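Local atomic coordinates of dephospho-CoA kinase (Legionella pneumophila subsp. pneumophila, PDB entry 4TTR), a protein that probably catalyses the last step of coenzyme A biosynthesis, the ATP-dependent phosphorylation of the 3'-hydroxyl of dephospho-CoA. Residues T54-F68 with E94-I106. Residues are numbered along the deposited sequence; the frame is centred on the assembly and turned at random.
Sequences TSKNTPCYQDIISHF and ERLWLESLLHPVI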
ATOM      1  N   THR A  54      -1.250  -8.817  13.316  1.00 15.39           N
ATOM      2  CA  THR A  54      -0.528 -10.078  13.213  1.00 18.03           C
ATOM      3  C   THR A  54       0.625 -10.085  14.212  1.00 16.36           C
ATOM      4  O   THR A  54       1.636 -10.760  14.015  1.00 15.00           O
ATOM      5  CB  THR A  54      -0.005 -10.323  11.786  1.00 15.95           C
ATOM      6  OG1 THR A  54       0.743  -9.186  11.336  1.00 17.42           O
ATOM      7  CG2 THR A  54      -1.167 -10.562  10.843  1.00 13.06           C
ATOM      8  N   SER A  55       0.450  -9.327  15.289  1.00 18.55           N
ATOM      9  CA  SER A  55       1.371  -9.346  16.420  1.00 19.14           C
ATOM     10  C   SER A  55       1.329 -10.700  17.107  1.00 16.80           C
ATOM     11  O   SER A  55       0.426 -11.498  16.864  1.00 14.62           O
ATOM     12  CB  SER A  55       1.020  -8.247  17.428  1.00 20.36           C
ATOM     13  OG  SER A  55       1.560  -6.998  17.043  1.00 24.67           O
ATOM     14  N   LYS A  56       2.293 -10.941  17.985  1.00 21.91           N
ATOM     15  CA  LYS A  56       2.417 -12.228  18.658  1.00 22.28           C
ATOM     16  C   LYS A  56       1.123 -12.628  19.377  1.00 25.23           C
ATOM     17  O   LYS A  56       0.600 -11.888  20.211  1.00 20.66           O
ATOM     18  CB  LYS A  56       3.583 -12.187  19.649  1.00 27.25           C
ATOM     19  CG  LYS A  56       4.409 -13.465  19.697  1.00 48.69           C
ATOM     20  CD  LYS A  56       5.594 -13.326  20.645  1.00 49.45           C
ATOM     21  CE  LYS A  56       6.862 -12.924  19.903  1.00 54.00           C
ATOM     22  NZ  LYS A  56       7.889 -12.345  20.815  1.00 60.32           N
ATOM     23  N   ASN A  57       0.625 -13.812  19.027  1.00 20.31           N
ATOM     24  CA  ASN A  57      -0.558 -14.426  19.638  1.00 20.04           C
ATOM     25  C   ASN A  57      -1.885 -13.694  19.400  1.00 18.65           C
ATOM     26  O   ASN A  57      -2.839 -13.864  20.161  1.00 18.96           O
ATOM     27  CB  ASN A  57      -0.325 -14.608  21.144  1.00 17.90           C
ATOM     28  CG  ASN A  57       0.340 -15.930  21.464  1.00 21.07           C
ATOM     29  OD1 ASN A  57      -0.119 -16.987  21.028  1.00 21.99           O
ATOM     30  ND2 ASN A  57       1.435 -15.879  22.213  1.00 28.32           N
ATOM     31  N   THR A  58      -1.966 -12.913  18.328  1.00 15.55           N
ATOM     32  CA  THR A  58      -3.266 -12.477  17.830  1.00 15.98           C
ATOM     33  C   THR A  58      -3.889 -13.658  17.096  1.00 14.89           C
ATOM     34  O   THR A  58      -3.176 -14.581  16.702  1.00 16.06           O
ATOM     35  CB  THR A  58      -3.172 -11.264  16.872  1.00 17.12           C
ATOM     36  OG1 THR A  58      -2.330 -11.591  15.758  1.00 17.50           O
ATOM     37  CG2 THR A  58      -2.618 -10.047  17.589  1.00 17.68           C
ATOM     38  N   PRO A  59      -5.219 -13.644  16.912  1.00 16.48           N
ATOM     39  CA  PRO A  59      -5.873 -14.703  16.131  1.00 16.03           C
ATOM     40  C   PRO A  59      -5.280 -14.881  14.727  1.00 16.55           C
ATOM     41  O   PRO A  59      -5.009 -16.012  14.319  1.00 16.66           O
ATOM     42  CB  PRO A  59      -7.326 -14.229  16.049  1.00 18.49           C
ATOM     43  CG  PRO A  59      -7.510 -13.370  17.249  1.00 17.52           C
ATOM     44  CD  PRO A  59      -6.194 -12.696  17.481  1.00 14.95           C
ATOM     45  N   CYS A  60      -5.071 -13.784  14.005  1.00 16.38           N
ATOM     46  CA  CYS A  60      -4.555 -13.864  12.637  1.00 18.22           C
ATOM     47  C   CYS A  60      -3.122 -14.377  12.600  1.00 13.89           C
ATOM     48  O   CYS A  60      -2.741 -15.109  11.690  1.00 14.72           O
ATOM     49  CB  CYS A  60      -4.639 -12.500  11.954  1.00 15.84           C
ATOM     50  SG  CYS A  60      -6.313 -12.036  11.502  1.00 22.25           S
ATOM     51  N   TYR A  61      -2.333 -13.980  13.588  1.00 15.23           N
ATOM     52  CA  TYR A  61      -0.982 -14.496  13.755  1.00 14.55           C
ATOM     53  C   TYR A  61      -1.006 -16.021  13.882  1.00 15.74           C
ATOM     54  O   TYR A  61      -0.186 -16.719  13.281  1.00 16.86           O
ATOM     55  CB  TYR A  61      -0.346 -13.839  14.980  1.00 16.96           C
ATOM     56  CG  TYR A  61       0.868 -14.513  15.566  1.00 14.98           C
ATOM     57  CD1 TYR A  61       0.738 -15.609  16.412  1.00 17.81           C
ATOM     58  CD2 TYR A  61       2.145 -14.022  15.321  1.00 16.11           C
ATOM     59  CE1 TYR A  61       1.845 -16.212  16.976  1.00 14.58           C
ATOM     60  CE2 TYR A  61       3.261 -14.623  15.877  1.00 17.64           C
ATOM     61  CZ  TYR A  61       3.103 -15.714  16.709  1.00 18.14           C
ATOM     62  OH  TYR A  61       4.203 -16.317  17.270  1.00 18.11           O
ATOM     63  N   GLN A  62      -1.966 -16.528  14.648  1.00 15.14           N
ATOM     64  CA  GLN A  62      -2.102 -17.962  14.866  1.00 16.10           C
ATOM     65  C   GLN A  62      -2.509 -18.690  13.585  1.00 16.80           C
ATOM     66  O   GLN A  62      -1.971 -19.753  13.274  1.00 15.91           O
ATOM     67  CB  GLN A  62      -3.122 -18.234  15.977  1.00 14.07           C
ATOM     68  CG  GLN A  62      -2.639 -17.817  17.370  1.00 15.26           C
ATOM     69  CD  GLN A  62      -3.770 -17.609  18.368  1.00 15.97           C
ATOM     70  OE1 GLN A  62      -4.947 -17.716  18.027  1.00 15.33           O
ATOM     71  NE2 GLN A  62      -3.410 -17.311  19.612  1.00 16.99           N
ATOM     72  N   ASP A  63      -3.454 -18.118  12.845  1.00 14.96           N
ATOM     73  CA  ASP A  63      -3.948 -18.740  11.620  1.00 15.49           C
ATOM     74  C   ASP A  63      -2.885 -18.746  10.524  1.00 18.11           C
ATOM     75  O   ASP A  63      -2.805 -19.684   9.734  1.00 16.64           O
ATOM     76  CB  ASP A  63      -5.198 -18.021  11.116  1.00 17.62           C
ATOM     77  CG  ASP A  63      -6.348 -18.080  12.103  1.00 21.32           C
ATOM     78  OD1 ASP A  63      -6.345 -18.969  12.981  1.00 19.39           O
ATOM     79  OD2 ASP A  63      -7.260 -17.236  11.992  1.00 25.59           O
ATOM     80  N   ILE A  64      -2.084 -17.688  10.476  1.00 14.33           N
ATOM     81  CA  ILE A  64      -1.000 -17.577   9.511  1.00 15.65           C
ATOM     82  C   ILE A  64       0.039 -18.679   9.731  1.00 17.49           C
ATOM     83  O   ILE A  64       0.455 -19.349   8.785  1.00 14.10           O
ATOM     84  CB  ILE A  64      -0.329 -16.183   9.597  1.00 12.79           C
ATOM     85  CG1 ILE A  64      -1.242 -15.133   8.962  1.00 17.16           C
ATOM     86  CG2 ILE A  64       1.023 -16.165   8.880  1.00 18.20           C
ATOM     87  CD1 ILE A  64      -0.846 -13.700   9.255  1.00 13.30           C
ATOM     88  N   ILE A  65       0.448 -18.869  10.981  1.00 15.46           N
ATOM     89  CA  ILE A  65       1.469 -19.862  11.309  1.00 15.99           C
ATOM     90  C   ILE A  65       0.936 -21.279  11.131  1.00 16.47           C
ATOM     91  O   ILE A  65       1.663 -22.169  10.691  1.00 15.51           O
ATOM     92  CB  ILE A  65       1.983 -19.663  12.746  1.00 15.80           C
ATOM     93  CG1 ILE A  65       2.773 -18.358  12.821  1.00 16.61           C
ATOM     94  CG2 ILE A  65       2.869 -20.830  13.191  1.00 18.00           C
ATOM     95  CD1 ILE A  65       2.982 -17.848  14.224  1.00 18.85           C
ATOM     96  N   SER A  66      -0.329 -21.496  11.468  1.00 14.02           N
ATOM     97  CA  SER A  66      -0.935 -22.806  11.282  0.66 18.43           C
ATOM     98  C   SER A  66      -1.067 -23.113   9.793  1.00 19.37           C
ATOM     99  O   SER A  66      -0.896 -24.254   9.364  1.00 20.49           O
ATOM    100  CB  SER A  66      -2.303 -22.875  11.964  0.66 20.06           C
ATOM    101  OG  SER A  66      -3.346 -22.577  11.054  0.66 33.37           O
ATOM    102  N   HIS A  67      -1.359 -22.083   9.005  1.00 17.16           N
ATOM    103  CA  HIS A  67      -1.556 -22.243   7.568  1.00 18.69           C
ATOM    104  C   HIS A  67      -0.248 -22.491   6.820  1.00 15.06           C
ATOM    105  O   HIS A  67      -0.135 -23.443   6.049  1.00 15.58           O
ATOM    106  CB  HIS A  67      -2.244 -21.003   6.997  1.00 17.48           C
ATOM    107  CG  HIS A  67      -2.594 -21.117   5.547  1.00 16.39           C
ATOM    108  ND1 HIS A  67      -3.674 -21.845   5.098  1.00 18.37           N
ATOM    109  CD2 HIS A  67      -2.007 -20.593   4.445  1.00 16.96           C
ATOM    110  CE1 HIS A  67      -3.739 -21.763   3.781  1.00 20.10           C
ATOM    111  NE2 HIS A  67      -2.739 -21.012   3.359  1.00 17.76           N
ATOM    112  N   PHE A  68       0.736 -21.629   7.046  1.00 15.51           N
ATOM    113  CA  PHE A  68       1.997 -21.712   6.322  1.00 17.53           C
ATOM    114  C   PHE A  68       2.997 -22.634   7.008  1.00 19.22           C
ATOM    115  O   PHE A  68       3.932 -23.117   6.374  1.00 13.81           O
ATOM    116  CB  PHE A  68       2.606 -20.320   6.156  1.00 15.65           C
ATOM    117  CG  PHE A  68       1.841 -19.432   5.216  1.00 18.36           C
ATOM    118  CD1 PHE A  68       1.766 -19.731   3.864  1.00 16.09           C
ATOM    119  CD2 PHE A  68       1.209 -18.290   5.680  1.00 19.01           C
ATOM    120  CE1 PHE A  68       1.065 -18.908   2.994  1.00 19.86           C
ATOM    121  CE2 PHE A  68       0.509 -17.463   4.816  1.00 17.80           C
ATOM    122  CZ  PHE A  68       0.435 -17.773   3.472  1.00 16.89           C
ATOM    123  N   GLU A  94      -2.296 -17.869  -2.342  1.00 22.09           N
ATOM    124  CA  GLU A  94      -1.934 -17.584  -0.963  1.00 22.45           C
ATOM    125  C   GLU A  94      -2.087 -16.101  -0.671  1.00 20.84           C
ATOM    126  O   GLU A  94      -2.396 -15.714   0.457  1.00 20.18           O
ATOM    127  CB  GLU A  94      -0.501 -18.040  -0.674  1.00 21.57           C
ATOM    128  CG  GLU A  94      -0.281 -19.530  -0.855  1.00 20.46           C
ATOM    129  CD  GLU A  94      -0.992 -20.377   0.188  1.00 22.65           C
ATOM    130  OE1 GLU A  94      -0.810 -21.611   0.173  1.00 24.71           O
ATOM    131  OE2 GLU A  94      -1.729 -19.818   1.026  1.00 22.73           O
ATOM    132  N   ARG A  95      -1.866 -15.269  -1.683  1.00 21.74           N
ATOM    133  CA  ARG A  95      -2.123 -13.844  -1.540  1.00 22.49           C
ATOM    134  C   ARG A  95      -3.591 -13.629  -1.229  1.00 18.86           C
ATOM    135  O   ARG A  95      -3.941 -12.872  -0.325  1.00 21.70           O
ATOM    136  CB  ARG A  95      -1.737 -13.071  -2.801  1.00 26.66           C
ATOM    137  CG  ARG A  95      -2.202 -11.626  -2.762  1.00 28.56           C
ATOM    138  CD  ARG A  95      -1.394 -10.736  -3.673  1.00 35.71           C
ATOM    139  NE  ARG A  95      -1.418 -11.209  -5.051  1.00 50.37           N
ATOM    140  CZ  ARG A  95      -2.452 -11.070  -5.872  1.00 46.21           C
ATOM    141  NH1 ARG A  95      -3.565 -10.477  -5.457  1.00 47.62           N
ATOM    142  NH2 ARG A  95      -2.376 -11.534  -7.112  1.00 38.83           N
ATOM    143  N   LEU A  96      -4.447 -14.315  -1.978  1.00 17.68           N
ATOM    144  CA  LEU A  96      -5.883 -14.183  -1.801  1.00 22.34           C
ATOM    145  C   LEU A  96      -6.322 -14.751  -0.458  1.00 20.98           C
ATOM    146  O   LEU A  96      -7.188 -14.179   0.206  1.00 19.46           O
ATOM    147  CB  LEU A  96      -6.624 -14.875  -2.946  1.00 23.24           C
ATOM    148  CG  LEU A  96      -6.590 -14.096  -4.267  1.00 40.68           C
ATOM    149  CD1 LEU A  96      -7.029 -14.967  -5.431  1.00 42.64           C
ATOM    150  CD2 LEU A  96      -7.461 -12.849  -4.189  1.00 39.14           C
ATOM    151  N   TRP A  97      -5.725 -15.871  -0.058  1.00 18.06           N
ATOM    152  CA  TRP A  97      -6.049 -16.474   1.227  1.00 17.65           C
ATOM    153  C   TRP A  97      -5.741 -15.489   2.347  1.00 16.94           C
ATOM    154  O   TRP A  97      -6.565 -15.262   3.230  1.00 16.67           O
ATOM    155  CB  TRP A  97      -5.276 -17.779   1.443  1.00 19.61           C
ATOM    156  CG  TRP A  97      -5.557 -18.403   2.781  1.00 17.54           C
ATOM    157  CD1 TRP A  97      -6.534 -19.310   3.076  1.00 18.70           C
ATOM    158  CD2 TRP A  97      -4.864 -18.150   4.012  1.00 16.12           C
ATOM    159  NE1 TRP A  97      -6.489 -19.639   4.409  1.00 16.67           N
ATOM    160  CE2 TRP A  97      -5.474 -18.942   5.005  1.00 15.02           C
ATOM    161  CE3 TRP A  97      -3.788 -17.332   4.366  1.00 17.02           C
ATOM    162  CZ2 TRP A  97      -5.042 -18.940   6.329  1.00 15.64           C
ATOM    163  CZ3 TRP A  97      -3.362 -17.332   5.682  1.00 16.42           C
ATOM    164  CH2 TRP A  97      -3.988 -18.131   6.646  1.00 16.47           C
ATOM    165  N   LEU A  98      -4.554 -14.894   2.293  1.00 16.06           N
ATOM    166  CA  LEU A  98      -4.108 -13.987   3.339  1.00 16.45           C
ATOM    167  C   LEU A  98      -4.939 -12.707   3.347  1.00 19.50           C
ATOM    168  O   LEU A  98      -5.229 -12.155   4.407  1.00 14.57           O
ATOM    169  CB  LEU A  98      -2.627 -13.653   3.159  1.00 16.20           C
ATOM    170  CG  LEU A  98      -2.006 -12.774   4.246  1.00 16.14           C
ATOM    171  CD1 LEU A  98      -2.150 -13.414   5.619  1.00 14.82           C
ATOM    172  CD2 LEU A  98      -0.542 -12.492   3.947  1.00 17.91           C
ATOM    173  N   GLU A  99      -5.322 -12.241   2.164  1.00 18.16           N
ATOM    174  CA  GLU A  99      -6.123 -11.031   2.055  1.00 20.09           C
ATOM    175  C   GLU A  99      -7.523 -11.294   2.604  1.00 22.64           C
ATOM    176  O   GLU A  99      -8.114 -10.430   3.248  1.00 22.93           O
ATOM    177  CB  GLU A  99      -6.180 -10.547   0.600  1.00 22.67           C
ATOM    178  CG  GLU A  99      -6.663  -9.107   0.435  1.00 32.29           C
ATOM    179  CD  GLU A  99      -8.171  -8.965   0.517  0.38 29.25           C
ATOM    180  OE1 GLU A  99      -8.877  -9.922   0.140  0.92 29.07           O
ATOM    181  OE2 GLU A  99      -8.653  -7.896   0.956  1.00 31.50           O
ATOM    182  N   SER A 100      -8.045 -12.494   2.365  1.00 19.69           N
ATOM    183  CA  SER A 100      -9.359 -12.862   2.883  1.00 22.02           C
ATOM    184  C   SER A 100      -9.339 -12.979   4.400  1.00 20.46           C
ATOM    185  O   SER A 100     -10.310 -12.626   5.065  1.00 20.45           O
ATOM    186  CB  SER A 100      -9.836 -14.180   2.279  1.00 21.90           C
ATOM    187  OG  SER A 100      -9.933 -14.091   0.869  1.00 48.87           O
ATOM    188  N   LEU A 101      -8.232 -13.480   4.941  1.00 19.86           N
ATOM    189  CA  LEU A 101      -8.090 -13.655   6.382  1.00 19.70           C
ATOM    190  C   LEU A 101      -8.064 -12.314   7.104  1.00 18.15           C
ATOM    191  O   LEU A 101      -8.716 -12.140   8.129  1.00 18.12           O
ATOM    192  CB  LEU A 101      -6.811 -14.437   6.707  1.00 16.15           C
ATOM    193  CG  LEU A 101      -6.474 -14.598   8.196  1.00 16.05           C
ATOM    194  CD1 LEU A 101      -7.364 -15.644   8.845  1.00 15.19           C
ATOM    195  CD2 LEU A 101      -5.007 -14.946   8.383  1.00 17.67           C
ATOM    196  N   LEU A 102      -7.302 -11.370   6.560  1.00 16.95           N
ATOM    197  CA  LEU A 102      -7.047 -10.104   7.234  1.00 20.00           C
ATOM    198  C   LEU A 102      -8.099  -9.037   6.942  1.00 20.30           C
ATOM    199  O   LEU A 102      -8.257  -8.099   7.719  1.00 23.02           O
ATOM    200  CB  LEU A 102      -5.670  -9.573   6.835  1.00 18.28           C
ATOM    201  CG  LEU A 102      -4.479 -10.450   7.222  1.00 19.60           C
ATOM    202  CD1 LEU A 102      -3.212  -9.931   6.562  1.00 25.61           C
ATOM    203  CD2 LEU A 102      -4.312 -10.510   8.730  1.00 20.97           C
ATOM    204  N   HIS A 103      -8.814  -9.178   5.831  1.00 20.80           N
ATOM    205  CA  HIS A 103      -9.736  -8.135   5.380  1.00 23.65           C
ATOM    206  C   HIS A 103     -10.776  -7.724   6.431  1.00 23.06           C
ATOM    207  O   HIS A 103     -10.983  -6.531   6.646  1.00 20.69           O
ATOM    208  CB  HIS A 103     -10.456  -8.575   4.101  1.00 28.41           C
ATOM    209  CG  HIS A 103     -11.715  -7.809   3.832  1.00 32.40           C
ATOM    210  ND1 HIS A 103     -11.723  -6.448   3.611  1.00 34.73           N
ATOM    211  CD2 HIS A 103     -13.007  -8.209   3.765  1.00 31.92           C
ATOM    212  CE1 HIS A 103     -12.965  -6.046   3.411  1.00 41.16           C
ATOM    213  NE2 HIS A 103     -13.764  -7.094   3.500  1.00 33.26           N
ATOM    214  N   PRO A 104     -11.428  -8.702   7.090  1.00 24.82           N
ATOM    215  CA  PRO A 104     -12.452  -8.361   8.088  1.00 21.23           C
ATOM    216  C   PRO A 104     -11.924  -7.536   9.257  1.00 22.49           C
ATOM    217  O   PRO A 104     -12.576  -6.574   9.660  1.00 23.50           O
ATOM    218  CB  PRO A 104     -12.931  -9.730   8.579  1.00 24.55           C
ATOM    219  CG  PRO A 104     -12.590 -10.669   7.487  1.00 20.98           C
ATOM    220  CD  PRO A 104     -11.318 -10.159   6.909  1.00 22.52           C
ATOM    221  N   VAL A 105     -10.768  -7.910   9.796  1.00 20.52           N
ATOM    222  CA  VAL A 105     -10.216  -7.204  10.946  1.00 19.44           C
ATOM    223  C   VAL A 105      -9.623  -5.858  10.532  1.00 19.70           C
ATOM    224  O   VAL A 105      -9.764  -4.870  11.248  1.00 18.60           O
ATOM    225  CB  VAL A 105      -9.137  -8.038  11.690  1.00 23.29           C
ATOM    226  CG1 VAL A 105      -9.789  -9.151  12.500  1.00 33.04           C
ATOM    227  CG2 VAL A 105      -8.097  -8.607  10.726  1.00 20.75           C
ATOM    228  N   ILE A 106      -8.975  -5.812   9.373  1.00 19.22           N
ATOM    229  CA  ILE A 106      -8.387  -4.564   8.896  1.00 18.79           C
ATOM    230  C   ILE A 106      -9.472  -3.524   8.639  1.00 18.37           C
ATOM    231  O   ILE A 106      -9.298  -2.350   8.967  1.00 19.82           O
ATOM    232  CB  ILE A 106      -7.559  -4.783   7.615  1.00 17.97           C
ATOM    233  CG1 ILE A 106      -6.275  -5.545   7.956  1.00 18.40           C
ATOM    234  CG2 ILE A 106      -7.212  -3.449   6.949  1.00 20.47           C
ATOM    235  CD1 ILE A 106      -5.412  -5.908   6.755  1.00 18.65           C
TER
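H67 NE2 donates to E94 OE2 over 2.8 Å, a bond that illustrates how a polar contact at one end of a helix pair can orient an aromatic stack. The carboxylate oxygen accepts with its syn lone pair and lies in the imidazole plane, at the ring edge, although the carboxylate itself is turned 72° from that plane. With the edge so held, one face of the H67 ring lies flat on the six-membered ring of W97, centroids 3.6 Å apart and planes within 9° of parallel. The two side chains run past each other in opposite directions, each with CG anti to its backbone nitrogen. F68 completes the aromatic cluster, its CE2 lying 4.0 Å from W97 CZ3. The negative charge of E94 would probably favour a protonated imidazole.

Farther along, the contact turns apolar. I64 CG1 touches both L98 CD1 and L101 CD2, the latter 3.8 Å away, while C60 SG rests against L102 CD2 at 3.7 Å and also meets V105 CG2. T54 CG2 reaches the same L102 methyl from the loop; its OG1 is bonded to A50 O. Helix 81-90 packs against I64, F68 and L98. The whole is an antiparallel helix pair, the axes of 59-68 and 94-106 (part of helix 92-115) approaching to 10.6 Å at 171°, in the helical part set apart from the parallel sheet of this P-loop kinase, away from the ATP site.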